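Local coordinates for protein rhamnosidase B (Bacillus sp., PDB 2OKX) that hydrolyses terminal alpha-L-rhamnose residues from rhamnosides as a glycoside hydrolase family 78 alpha-L-rhamnosidase, probably with inversion of the anomeric configuration, at residues T199-Y204 with I526-Y531; Q209-V214 with A411-V416; A544-T549 with D823-Y828; F701-L706 with D730-T735. All blocks are in the same frame, centred on the assembly; numbering follows the deposited sequence.

Contact 1: residues T199-Y204 with I526-Y531; sequences TEEKLY and IRQSTY
Arg527 lays its guanidinium beside the side chain of Glu200, and the two chains cross at an oblique angle on one face of an antiparallel beta ladder. There strand 201-203 pairs with the end of strand 520-528, which also pairs with strand 450-457, so the ladder ties a segment some 320 residues earlier into that antiparallel sheet. The salt bridge is made by Arg527 NE, 2.8 Å from Glu200 OE1. OE1 lies 3° out of the guanidinium plane and accepts with its lone pair turned away from OE2, although the two planar groups are 58° apart. A bend at chi3 (68°) turns NE out of the line of the arginine chain. Glu200 OE2 has a second cationic partner in Arg61. An alanine in place of Arg527 keeps CB but loses the NE and NH2 contacts with Glu200 CG, and would probably leave Glu200 OE1 without its charged mate. On the other face, Leu203 CD1 packs 3.8 Å from Gln528 CB, while the amide oxygen of Gln528 is held by Arg447. Two hydrogen-bonded pairs, Glu201 with Gln528 and Leu203 with Ile526, flank the non-hydrogen-bonded pair Lys202 with Arg527, whose CA atoms are 4.3 Å apart. Lys202 NZ is bound by Glu523. Beyond the ladder the pairing goes on through Thr199: its N donates to Thr530 O at 2.8 Å, and Thr530 N gives its hydrogen to Thr199 OG1 at 3.0 Å.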
loop_
_atom_site.group_PDB
_atom_site.type_symbol
_atom_site.label_atom_id
_atom_site.label_comp_id
_atom_site.label_asym_id
_atom_site.label_seq_id
_atom_site.Cartn_x
_atom_site.Cartn_y
_atom_site.Cartn_z
ATOM N N THR A 199 14.060 -9.090 2.983
ATOM C CA THR A 199 14.104 -10.344 3.710
ATOM C C THR A 199 13.047 -11.251 3.105
ATOM O O THR A 199 12.242 -10.831 2.284
ATOM C CB THR A 199 13.701 -10.170 5.189
ATOM O OG1 THR A 199 12.302 -9.867 5.253
ATOM C CG2 THR A 199 14.476 -9.047 5.845
ATOM N N GLU A 200 13.072 -12.509 3.510
ATOM C CA GLU A 200 12.060 -13.463 3.107
ATOM C C GLU A 200 12.207 -14.595 4.105
ATOM O O GLU A 200 13.113 -15.421 4.002
ATOM C CB GLU A 200 12.239 -13.954 1.664
ATOM C CG GLU A 200 11.084 -14.875 1.240
ATOM C CD GLU A 200 10.776 -14.851 -0.256
ATOM O OE1 GLU A 200 10.169 -15.825 -0.744
ATOM O OE2 GLU A 200 11.121 -13.860 -0.938
ATOM N N GLU A 201 11.341 -14.594 5.114
ATOM C CA GLU A 201 11.410 -15.621 6.135
ATOM C C GLU A 201 10.093 -16.345 6.310
ATOM O O GLU A 201 9.027 -15.739 6.445
ATOM C CB GLU A 201 11.905 -15.043 7.472
ATOM C CG GLU A 201 10.983 -14.082 8.186
ATOM C CD GLU A 201 11.630 -13.466 9.433
ATOM O OE1 GLU A 201 11.996 -14.208 10.368
ATOM O OE2 GLU A 201 11.772 -12.227 9.478
ATOM N N LYS A 202 10.193 -17.664 6.288
ATOM C CA LYS A 202 9.040 -18.529 6.426
ATOM C C LYS A 202 8.547 -18.497 7.859
ATOM O O LYS A 202 9.279 -18.843 8.787
ATOM C CB LYS A 202 9.428 -19.949 6.028
ATOM C CG LYS A 202 8.287 -20.932 5.976
ATOM C CD LYS A 202 8.805 -22.262 5.456
ATOM C CE LYS A 202 7.703 -23.298 5.341
ATOM N NZ LYS A 202 8.253 -24.556 4.756
ATOM N N LEU A 203 7.308 -18.061 8.029
ATOM C CA LEU A 203 6.694 -17.983 9.345
ATOM C C LEU A 203 5.398 -18.778 9.332
ATOM O O LEU A 203 4.585 -18.640 8.416
ATOM C CB LEU A 203 6.408 -16.523 9.712
ATOM C CG LEU A 203 7.629 -15.608 9.804
ATOM C CD1 LEU A 203 7.179 -14.175 10.063
ATOM C CD2 LEU A 203 8.555 -16.106 10.913
ATOM N N TYR A 204 5.219 -19.626 10.338
ATOM C CA TYR A 204 4.011 -20.424 10.439
ATOM C C TYR A 204 2.934 -19.637 11.178
ATOM O O TYR A 204 3.242 -18.711 11.926
ATOM C CB TYR A 204 4.292 -21.740 11.169
ATOM C CG TYR A 204 5.092 -22.721 10.345
ATOM C CD1 TYR A 204 6.475 -22.586 10.207
ATOM C CD2 TYR A 204 4.455 -23.750 9.650
ATOM C CE1 TYR A 204 7.201 -23.452 9.389
ATOM C CE2 TYR A 204 5.172 -24.618 8.832
ATOM C CZ TYR A 204 6.537 -24.462 8.703
ATOM O OH TYR A 204 7.237 -25.303 7.872
ATOM N N ILE A 526 3.295 -18.134 5.578
ATOM C CA ILE A 526 3.573 -16.928 4.818
ATOM C C ILE A 526 5.069 -16.684 4.835
ATOM O O ILE A 526 5.735 -16.931 5.842
ATOM C CB ILE A 526 2.856 -15.674 5.397
ATOM C CG1 ILE A 526 3.042 -14.498 4.431
ATOM C CG2 ILE A 526 3.424 -15.309 6.785
ATOM C CD1 ILE A 526 2.246 -13.247 4.785
ATOM N N ARG A 527 5.613 -16.254 3.704
ATOM C CA ARG A 527 7.025 -15.928 3.655
ATOM C C ARG A 527 7.009 -14.417 3.800
ATOM O O ARG A 527 6.782 -13.685 2.833
ATOM C CB ARG A 527 7.654 -16.364 2.322
ATOM C CG ARG A 527 7.666 -17.886 2.132
ATOM C CD ARG A 527 8.349 -18.313 0.831
ATOM N NE ARG A 527 9.782 -18.035 0.855
ATOM C CZ ARG A 527 10.685 -18.776 1.491
ATOM N NH1 ARG A 527 10.316 -19.864 2.161
ATOM N NH2 ARG A 527 11.959 -18.415 1.475
ATOM N N GLN A 528 7.195 -13.951 5.030
ATOM C CA GLN A 528 7.186 -12.518 5.300
ATOM C C GLN A 528 8.363 -11.862 4.609
ATOM O O GLN A 528 9.458 -12.424 4.566
ATOM C CB GLN A 528 7.240 -12.250 6.810
ATOM C CG GLN A 528 7.253 -10.768 7.167
ATOM C CD GLN A 528 6.908 -10.526 8.621
ATOM O OE1 GLN A 528 5.772 -10.733 9.043
ATOM N NE2 GLN A 528 7.892 -10.099 9.399
ATOM N N SER A 529 8.134 -10.670 4.070
ATOM C CA SER A 529 9.177 -9.947 3.355
ATOM C C SER A 529 9.142 -8.452 3.641
ATOM O O SER A 529 8.140 -7.792 3.379
ATOM C CB SER A 529 9.020 -10.175 1.846
ATOM O OG SER A 529 9.932 -9.371 1.113
ATOM N N THR A 530 10.238 -7.922 4.179
ATOM C CA THR A 530 10.330 -6.497 4.474
ATOM C C THR A 530 11.748 -6.017 4.219
ATOM O O THR A 530 12.638 -6.803 3.903
ATOM C CB THR A 530 10.019 -6.184 5.958
ATOM O OG1 THR A 530 11.115 -6.623 6.773
ATOM C CG2 THR A 530 8.748 -6.898 6.414
ATOM N N TYR A 531 11.953 -4.714 4.361
ATOM C CA TYR A 531 13.277 -4.145 4.208
ATOM C C TYR A 531 14.071 -4.830 5.319
ATOM O O TYR A 531 13.509 -5.167 6.359
ATOM C CB TYR A 531 13.222 -2.630 4.432
ATOM C CG TYR A 531 14.533 -1.926 4.175
ATOM C CD1 TYR A 531 15.472 -1.758 5.196
ATOM C CD2 TYR A 531 14.851 -1.457 2.899
ATOM C CE1 TYR A 531 16.694 -1.137 4.950
ATOM C CE2 TYR A 531 16.070 -0.842 2.639
ATOM C CZ TYR A 531 16.986 -0.684 3.668
ATOM O OH TYR A 531 18.188 -0.063 3.412
#

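Contact 2: residues Q209-V214 with A411-V416; sequences QSLSRV and AVPRSV
Leu211 holds CG anti to the backbone N (chi1 -174°), and beyond it CD1 meets Pro413 and Val416; Val412 has CG2 anti to its carbonyl carbon, beside its own backbone N, which places that methyl at the strand. The contact joins strand 207-215 of a mixed beta sheet to the chain that leaves the neighbouring antiparallel strand 406-410 and turns into the short helix 414-417. Beyond Arg410, which is still bonded to Leu211, strand pairing stops: no hydrogen bond links 209-214 to 411-416, and the 181 Å² buried between them comes from apolar packing. Val412 CG2 rests 3.8 Å from Leu211 N and 3.9 Å from Ser210 CA, so it covers backbone as well as side chain. Val412 CG2 is 4.1 Å from Leu211 CB. Farther out, Leu211 bridges two more residues through a single methyl, CD1. One is Pro413, whose side chain and that of Leu211 cross at about a right angle, CD1 touching CD; the other is Val416, which points toward the strand from the first turn of the helix. That turn is weakly bonded, Val416 N standing 3.1 Å from Pro413 O. Pro430 and Phe432, both in loops, also touch Leu211. Of the two contacts of CD1, the closer is with the proline, Leu211 CD1 to Pro413 CD 3.8 Å, against 4.3 Å from Leu211 CD1 to Val416 CG2.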
loop_
_atom_site.group_PDB
_atom_site.type_symbol
_atom_site.label_atom_id
_atom_site.label_comp_id
_atom_site.label_asym_id
_atom_site.label_seq_id
_atom_site.Cartn_x
_atom_site.Cartn_y
_atom_site.Cartn_z
ATOM N N GLN A 209 -8.554 -20.361 13.739
ATOM C CA GLN A 209 -9.675 -19.717 14.398
ATOM C C GLN A 209 -10.997 -20.446 14.230
ATOM O O GLN A 209 -11.795 -20.499 15.162
ATOM C CB GLN A 209 -9.815 -18.288 13.884
ATOM C CG GLN A 209 -10.984 -17.534 14.486
ATOM C CD GLN A 209 -11.025 -16.101 14.016
ATOM O OE1 GLN A 209 -10.135 -15.311 14.327
ATOM N NE2 GLN A 209 -12.053 -15.758 13.252
ATOM N N SER A 210 -11.236 -21.004 13.048
ATOM C CA SER A 210 -12.488 -21.710 12.809
ATOM C C SER A 210 -12.457 -22.575 11.564
ATOM O O SER A 210 -11.553 -22.471 10.732
ATOM C CB SER A 210 -13.634 -20.705 12.664
ATOM O OG SER A 210 -13.459 -19.914 11.497
ATOM N N LEU A 211 -13.463 -23.438 11.462
ATOM C CA LEU A 211 -13.639 -24.313 10.315
ATOM C C LEU A 211 -15.133 -24.243 10.047
ATOM O O LEU A 211 -15.935 -24.285 10.976
ATOM C CB LEU A 211 -13.210 -25.752 10.632
ATOM C CG LEU A 211 -13.244 -26.697 9.421
ATOM C CD1 LEU A 211 -12.300 -27.866 9.633
ATOM C CD2 LEU A 211 -14.660 -27.182 9.188
ATOM N N SER A 212 -15.514 -24.109 8.784
ATOM C CA SER A 212 -16.927 -24.009 8.458
ATOM C C SER A 212 -17.256 -24.722 7.162
ATOM O O SER A 212 -16.391 -24.906 6.306
ATOM C CB SER A 212 -17.336 -22.538 8.305
ATOM O OG SER A 212 -17.023 -21.766 9.453
ATOM N N ARG A 213 -18.511 -25.135 7.037
ATOM C CA ARG A 213 -18.982 -25.757 5.809
ATOM C C ARG A 213 -19.624 -24.565 5.115
ATOM O O ARG A 213 -20.531 -23.939 5.665
ATOM C CB ARG A 213 -20.032 -26.837 6.094
ATOM C CG ARG A 213 -20.631 -27.447 4.821
ATOM C CD ARG A 213 -21.539 -28.640 5.140
ATOM N NE ARG A 213 -22.753 -28.256 5.853
ATOM C CZ ARG A 213 -23.943 -28.097 5.278
ATOM N NH1 ARG A 213 -24.085 -28.290 3.975
ATOM N NH2 ARG A 213 -24.995 -27.750 6.007
ATOM N N VAL A 214 -19.151 -24.232 3.921
ATOM C CA VAL A 214 -19.686 -23.068 3.228
ATOM C C VAL A 214 -19.994 -23.282 1.748
ATOM O O VAL A 214 -19.614 -24.290 1.158
ATOM C CB VAL A 214 -18.698 -21.883 3.341
ATOM C CG1 VAL A 214 -18.313 -21.658 4.808
ATOM C CG2 VAL A 214 -17.451 -22.169 2.512
ATOM N N ALA A 411 -16.759 -27.426 14.840
ATOM C CA ALA A 411 -15.626 -27.439 15.758
ATOM C C ALA A 411 -14.387 -27.835 14.962
ATOM O O ALA A 411 -14.467 -28.660 14.051
ATOM C CB ALA A 411 -15.872 -28.437 16.887
ATOM N N VAL A 412 -13.244 -27.241 15.293
ATOM C CA VAL A 412 -12.006 -27.564 14.588
ATOM C C VAL A 412 -11.416 -28.882 15.091
ATOM O O VAL A 412 -11.135 -29.026 16.279
ATOM C CB VAL A 412 -10.940 -26.456 14.778
ATOM C CG1 VAL A 412 -9.675 -26.822 14.028
ATOM C CG2 VAL A 412 -11.474 -25.118 14.293
ATOM N N PRO A 413 -11.228 -29.866 14.194
ATOM C CA PRO A 413 -10.663 -31.165 14.581
ATOM C C PRO A 413 -9.177 -31.011 14.909
ATOM O O PRO A 413 -8.474 -30.254 14.243
ATOM C CB PRO A 413 -10.872 -32.024 13.335
ATOM C CG PRO A 413 -12.021 -31.355 12.629
ATOM C CD PRO A 413 -11.693 -29.901 12.799
ATOM N N ARG A 414 -8.699 -31.732 15.919
ATOM C CA ARG A 414 -7.294 -31.645 16.309
ATOM C C ARG A 414 -6.355 -31.859 15.130
ATOM O O ARG A 414 -5.367 -31.148 14.988
ATOM C CB ARG A 414 -6.970 -32.663 17.410
ATOM C CG ARG A 414 -5.472 -32.803 17.714
ATOM C CD ARG A 414 -4.830 -31.462 18.086
ATOM N NE ARG A 414 -3.386 -31.581 18.305
ATOM C CZ ARG A 414 -2.477 -31.658 17.335
ATOM N NH1 ARG A 414 -1.190 -31.775 17.641
ATOM N NH2 ARG A 414 -2.846 -31.601 16.060
ATOM N N SER A 415 -6.667 -32.835 14.282
ATOM C CA SER A 415 -5.829 -33.135 13.122
ATOM C C SER A 415 -5.509 -31.908 12.283
ATOM O O SER A 415 -4.369 -31.707 11.861
ATOM C CB SER A 415 -6.506 -34.171 12.218
ATOM O OG SER A 415 -5.783 -34.326 11.004
ATOM N N VAL A 416 -6.526 -31.090 12.037
ATOM C CA VAL A 416 -6.359 -29.901 11.218
ATOM C C VAL A 416 -5.290 -28.948 11.744
ATOM O O VAL A 416 -4.628 -28.264 10.963
ATOM C CB VAL A 416 -7.703 -29.149 11.074
ATOM C CG1 VAL A 416 -7.541 -27.947 10.151
ATOM C CG2 VAL A 416 -8.753 -30.092 10.521
#

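Contact 3: residues A544-T549 with D823-Y828; sequences ALLNAT and DIRRNY
Apolar contacts carry most of this helix-helix interface, beginning with Leu546 CD2, 3.9 Å from Ile824 CG2, where the two side chains cross at about a right angle. Thr549 meets the next turn of the facing helix, its CG2 lying 3.7 Å from Tyr828 CB. No hydrogen bond crosses between the segments.

The second kind of contact is between hydrocarbon and a charged residue. Leu545 reaches across with CD2, which approaches Arg825 O at 3.8 Å and also touches the first carbons of that arginine's side chain. Arg825, extended from CG to NE, runs obliquely past Leu546, whose CD1 is 3.9 Å from Arg825 NH2. The Arg825 guanidinium is held by three carboxylates: Asp543 at NE, Asp822 at NH1 and Asp897 at NH2. An alanine at Leu546 would probably open a gap beside Ile824 CG2 and take away the methyl that lies against Arg825 NH2 and NE.

Within helix 544-559, Thr549 OG1 is satisfied by its own helix, donating to Leu546 O at 2.7 Å; with OG1 so engaged, CG2 is the branch that meets Tyr828 CB. Pro868 of helix 868-876 touches Thr549, Ile824 and Tyr828, adding a third helix. The short helical segments stand 9.9 Å apart at an angle of 64°, packing that joins the first and a late helix of the alpha-barrel catalytic domain expected for this six-hairpin glycosidase family.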
loop_
_atom_site.group_PDB
_atom_site.type_symbol
_atom_site.label_atom_id
_atom_site.label_comp_id
_atom_site.label_asym_id
_atom_site.label_seq_id
_atom_site.Cartn_x
_atom_site.Cartn_y
_atom_site.Cartn_z
ATOM N N ALA A 544 2.864 -0.960 31.291
ATOM C CA ALA A 544 2.683 -2.030 30.310
ATOM C C ALA A 544 1.879 -1.611 29.077
ATOM O O ALA A 544 2.113 -2.117 27.981
ATOM C CB ALA A 544 2.029 -3.238 30.976
ATOM N N LEU A 545 0.928 -0.696 29.244
ATOM C CA LEU A 545 0.133 -0.243 28.103
ATOM C C LEU A 545 1.038 0.493 27.114
ATOM O O LEU A 545 0.984 0.257 25.900
ATOM C CB LEU A 545 -1.008 0.670 28.570
ATOM C CG LEU A 545 -1.831 1.399 27.497
ATOM C CD1 LEU A 545 -2.305 0.415 26.437
ATOM C CD2 LEU A 545 -3.026 2.092 28.149
ATOM N N LEU A 546 1.882 1.380 27.630
ATOM C CA LEU A 546 2.794 2.107 26.760
ATOM C C LEU A 546 3.741 1.134 26.060
ATOM O O LEU A 546 4.053 1.317 24.887
ATOM C CB LEU A 546 3.587 3.145 27.561
ATOM C CG LEU A 546 2.744 4.326 28.063
ATOM C CD1 LEU A 546 3.625 5.290 28.881
ATOM C CD2 LEU A 546 2.127 5.054 26.873
ATOM N N ASN A 547 4.190 0.101 26.771
ATOM C CA ASN A 547 5.085 -0.893 26.173
ATOM C C ASN A 547 4.412 -1.561 24.980
ATOM O O ASN A 547 5.043 -1.801 23.949
ATOM C CB ASN A 547 5.466 -1.977 27.177
ATOM C CG ASN A 547 6.341 -1.454 28.286
ATOM O OD1 ASN A 547 6.906 -0.364 28.178
ATOM N ND2 ASN A 547 6.466 -2.228 29.360
ATOM N N ALA A 548 3.126 -1.862 25.131
ATOM C CA ALA A 548 2.377 -2.503 24.060
ATOM C C ALA A 548 2.182 -1.553 22.883
ATOM O O ALA A 548 2.205 -1.983 21.733
ATOM C CB ALA A 548 1.023 -2.985 24.584
ATOM N N THR A 549 1.991 -0.262 23.155
ATOM C CA THR A 549 1.796 0.693 22.075
ATOM C C THR A 549 3.091 0.821 21.284
ATOM O O THR A 549 3.062 1.003 20.068
ATOM C CB THR A 549 1.357 2.104 22.580
ATOM O OG1 THR A 549 2.439 2.736 23.276
ATOM C CG2 THR A 549 0.152 1.990 23.514
ATOM N N ASP A 823 -2.716 10.845 26.132
ATOM C CA ASP A 823 -3.368 10.785 24.831
ATOM C C ASP A 823 -3.010 9.454 24.170
ATOM O O ASP A 823 -3.870 8.776 23.605
ATOM C CB ASP A 823 -2.915 11.942 23.937
ATOM C CG ASP A 823 -3.801 12.110 22.711
ATOM O OD1 ASP A 823 -4.827 12.817 22.810
ATOM O OD2 ASP A 823 -3.482 11.525 21.654
ATOM N N ILE A 824 -1.733 9.086 24.237
ATOM C CA ILE A 824 -1.285 7.830 23.655
ATOM C C ILE A 824 -2.028 6.673 24.317
ATOM O O ILE A 824 -2.548 5.787 23.636
ATOM C CB ILE A 824 0.247 7.654 23.829
ATOM C CG1 ILE A 824 0.982 8.635 22.912
ATOM C CG2 ILE A 824 0.663 6.220 23.508
ATOM C CD1 ILE A 824 2.484 8.679 23.127
ATOM N N ARG A 825 -2.090 6.687 25.645
ATOM C CA ARG A 825 -2.784 5.636 26.381
ATOM C C ARG A 825 -4.227 5.478 25.908
ATOM O O ARG A 825 -4.686 4.367 25.663
ATOM C CB ARG A 825 -2.776 5.944 27.879
ATOM C CG ARG A 825 -1.424 5.733 28.542
ATOM C CD ARG A 825 -1.304 6.508 29.838
ATOM N NE ARG A 825 -0.062 6.181 30.534
ATOM C CZ ARG A 825 0.583 7.008 31.348
ATOM N NH1 ARG A 825 0.114 8.230 31.574
ATOM N NH2 ARG A 825 1.695 6.604 31.946
ATOM N N ARG A 826 -4.933 6.594 25.775
ATOM C CA ARG A 826 -6.326 6.562 25.349
ATOM C C ARG A 826 -6.506 6.128 23.901
ATOM O O ARG A 826 -7.239 5.179 23.610
ATOM C CB ARG A 826 -6.976 7.937 25.553
ATOM C CG ARG A 826 -8.359 8.064 24.917
ATOM C CD ARG A 826 -9.078 9.362 25.297
ATOM N NE ARG A 826 -8.237 10.548 25.150
ATOM C CZ ARG A 826 -7.484 11.053 26.123
ATOM N NH1 ARG A 826 -7.468 10.474 27.315
ATOM N NH2 ARG A 826 -6.745 12.132 25.903
ATOM N N ASN A 827 -5.822 6.819 22.999
ATOM C CA ASN A 827 -5.955 6.549 21.578
ATOM C C ASN A 827 -5.353 5.268 21.040
ATOM O O ASN A 827 -5.937 4.632 20.164
ATOM C CB ASN A 827 -5.458 7.754 20.789
ATOM C CG ASN A 827 -6.408 8.926 20.897
ATOM O OD1 ASN A 827 -7.617 8.759 20.735
ATOM N ND2 ASN A 827 -5.877 10.111 21.172
ATOM N N TYR A 828 -4.187 4.883 21.541
ATOM C CA TYR A 828 -3.594 3.644 21.078
ATOM C C TYR A 828 -4.152 2.513 21.931
ATOM O O TYR A 828 -4.243 1.369 21.482
ATOM C CB TYR A 828 -2.070 3.732 21.153
ATOM C CG TYR A 828 -1.508 4.634 20.077
ATOM C CD1 TYR A 828 -1.071 4.110 18.857
ATOM C CD2 TYR A 828 -1.463 6.023 20.253
ATOM C CE1 TYR A 828 -0.604 4.946 17.840
ATOM C CE2 TYR A 828 -1.000 6.863 19.244
ATOM C CZ TYR A 828 -0.573 6.320 18.042
ATOM O OH TYR A 828 -0.114 7.146 17.042
#

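Contact 4: residues F701-L706 with D730-T735; sequences FLVKAL and DLLAET
Leu732 projects CD1 between Leu702 and Val703, and this one methyl makes the tight part of the contact. It lies 3.6 Å from Val703 CG2 and 3.8 Å from Leu702 CD2, while Leu702 CG and CB follow close behind. The two leucine side chains cross at about a right angle, whereas Val703 and Leu732 cross obliquely. Val703 CG2 sits anti to its carbonyl carbon, and from there it also touches Leu732 CB at 3.9 Å. The chi1 of Leu732, -145°, falls short of a fully staggered value, which may reflect the fit of its CD1 methyl against both neighbours.

Away from this point the packing loosens. Val703 CG1 is 4.3 Å from Ala733 CB, though Val703 CG2 comes to 4.0 Å from Ala733 N, and Leu706 CD1 is 4.5 Å from Leu732 CD1. No hydrogen bond joins the segments, and only 179 Å² is buried between them. Leu731, Asp730 and Glu734 of the second helix are exposed, so its solvent side carries charged residues and a leucine. Thr735 is tied back to its own helix, where its OG1 and N reach Leu731 O from opposite faces of the carbonyl plane.

The segment axes run nearly antiparallel, 158° apart and 9.3 Å at closest approach, as in an alpha hairpin formed by the consecutive helices 696-715 and 723-739. Leu706 extends the seam to Phe725 and Ala729, and Val703 extends it to Ile736. Phe701 and Lys704, which make no contact with 730-735, touch helix 627-644, and Leu702 touches both neighbours, which places helix 696-715 between 627-644 and 723-739.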
loop_
_atom_site.group_PDB
_atom_site.type_symbol
_atom_site.label_atom_id
_atom_site.label_comp_id
_atom_site.label_asym_id
_atom_site.label_seq_id
_atom_site.Cartn_x
_atom_site.Cartn_y
_atom_site.Cartn_z
ATOM N N PHE A 701 2.195 25.383 6.533
ATOM C CA PHE A 701 3.292 24.468 6.249
ATOM C C PHE A 701 4.221 25.005 5.163
ATOM O O PHE A 701 5.400 24.658 5.124
ATOM C CB PHE A 701 2.751 23.084 5.862
ATOM C CG PHE A 701 2.492 22.182 7.043
ATOM C CD1 PHE A 701 1.293 21.485 7.158
ATOM C CD2 PHE A 701 3.456 22.020 8.036
ATOM C CE1 PHE A 701 1.053 20.639 8.240
ATOM C CE2 PHE A 701 3.228 21.175 9.124
ATOM C CZ PHE A 701 2.022 20.483 9.226
ATOM N N LEU A 702 3.704 25.854 4.283
ATOM C CA LEU A 702 4.550 26.425 3.239
ATOM C C LEU A 702 5.572 27.348 3.900
ATOM O O LEU A 702 6.737 27.393 3.504
ATOM C CB LEU A 702 3.714 27.213 2.226
ATOM C CG LEU A 702 4.498 27.932 1.118
ATOM C CD1 LEU A 702 5.489 26.986 0.457
ATOM C CD2 LEU A 702 3.521 28.479 0.086
ATOM N N VAL A 703 5.131 28.079 4.916
ATOM C CA VAL A 703 6.024 28.977 5.637
ATOM C C VAL A 703 7.176 28.162 6.213
ATOM O O VAL A 703 8.346 28.460 5.964
ATOM C CB VAL A 703 5.291 29.688 6.795
ATOM C CG1 VAL A 703 6.285 30.485 7.635
ATOM C CG2 VAL A 703 4.211 30.609 6.239
ATOM N N LYS A 704 6.838 27.120 6.967
ATOM C CA LYS A 704 7.855 26.272 7.582
ATOM C C LYS A 704 8.737 25.582 6.548
ATOM O O LYS A 704 9.935 25.413 6.765
ATOM C CB LYS A 704 7.210 25.220 8.490
ATOM C CG LYS A 704 8.232 24.405 9.274
ATOM C CD LYS A 704 7.584 23.301 10.082
ATOM C CE LYS A 704 8.636 22.341 10.628
ATOM N NZ LYS A 704 8.013 21.140 11.249
ATOM N N ALA A 705 8.145 25.179 5.426
ATOM C CA ALA A 705 8.899 24.516 4.367
ATOM C C ALA A 705 9.934 25.481 3.793
ATOM O O ALA A 705 11.078 25.108 3.540
ATOM C CB ALA A 705 7.958 24.043 3.268
ATOM N N LEU A 706 9.521 26.727 3.589
ATOM C CA LEU A 706 10.412 27.753 3.057
ATOM C C LEU A 706 11.600 27.958 3.991
ATOM O O LEU A 706 12.729 28.158 3.544
ATOM C CB LEU A 706 9.651 29.069 2.896
ATOM C CG LEU A 706 8.613 29.086 1.773
ATOM C CD1 LEU A 706 7.642 30.238 1.976
ATOM C CD2 LEU A 706 9.332 29.189 0.435
ATOM N N ASP A 730 8.362 35.241 5.745
ATOM C CA ASP A 730 7.949 36.305 6.654
ATOM C C ASP A 730 6.695 36.991 6.128
ATOM O O ASP A 730 5.736 37.205 6.869
ATOM C CB ASP A 730 9.069 37.336 6.812
ATOM C CG ASP A 730 10.236 36.808 7.621
ATOM O OD1 ASP A 730 10.821 35.780 7.225
ATOM O OD2 ASP A 730 10.570 37.423 8.656
ATOM N N LEU A 731 6.714 37.335 4.844
ATOM C CA LEU A 731 5.580 37.994 4.212
ATOM C C LEU A 731 4.342 37.115 4.313
ATOM O O LEU A 731 3.251 37.595 4.627
ATOM C CB LEU A 731 5.884 38.279 2.737
ATOM C CG LEU A 731 7.033 39.245 2.438
ATOM C CD1 LEU A 731 7.231 39.353 0.936
ATOM C CD2 LEU A 731 6.729 40.612 3.036
ATOM N N LEU A 732 4.522 35.823 4.050
ATOM C CA LEU A 732 3.417 34.877 4.108
ATOM C C LEU A 732 2.890 34.767 5.535
ATOM O O LEU A 732 1.687 34.864 5.769
ATOM C CB LEU A 732 3.873 33.499 3.617
ATOM C CG LEU A 732 2.849 32.662 2.837
ATOM C CD1 LEU A 732 3.339 31.221 2.752
ATOM C CD2 LEU A 732 1.488 32.718 3.511
ATOM N N ALA A 733 3.796 34.566 6.490
ATOM C CA ALA A 733 3.410 34.446 7.893
ATOM C C ALA A 733 2.611 35.660 8.362
ATOM O O ALA A 733 1.609 35.523 9.066
ATOM C CB ALA A 733 4.656 34.269 8.764
ATOM N N GLU A 734 3.059 36.848 7.971
ATOM C CA GLU A 734 2.381 38.081 8.359
ATOM C C GLU A 734 0.983 38.155 7.743
ATOM O O GLU A 734 0.011 38.498 8.419
ATOM C CB GLU A 734 3.206 39.293 7.920
ATOM C CG GLU A 734 2.665 40.622 8.425
ATOM C CD GLU A 734 3.471 41.807 7.926
ATOM O OE1 GLU A 734 3.153 42.951 8.317
ATOM O OE2 GLU A 734 4.421 41.594 7.141
ATOM N N THR A 735 0.888 37.831 6.458
ATOM C CA THR A 735 -0.391 37.854 5.759
ATOM C C THR A 735 -1.345 36.868 6.423
ATOM O O THR A 735 -2.530 37.158 6.603
ATOM C CB THR A 735 -0.221 37.468 4.277
ATOM O OG1 THR A 735 0.716 38.355 3.655
ATOM C CG2 THR A 735 -1.554 37.558 3.546
#

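Contacts 1 and 2 belong to the beta-rich part of the chain, contacts 3 and 4 to its helical domain, probably the catalytic one. Contact 2 is nested in the loop closed by contact 1; their strands 201-203 and 207-215 are consecutive, yet enter different sheets, with contact centres 26 Å apart. Contact 3 opens after contact 1 closes, and its 273 intervening residues enclose contact 4, about 35 Å away between centres. Thus contacts 1, 2 and 3 join parts distant in sequence, while contact 4 closes a local hairpin. Contacts 2 and 4, 61 Å apart between centres, lie on opposite sides of the chain's centre, consistent with a multidomain build.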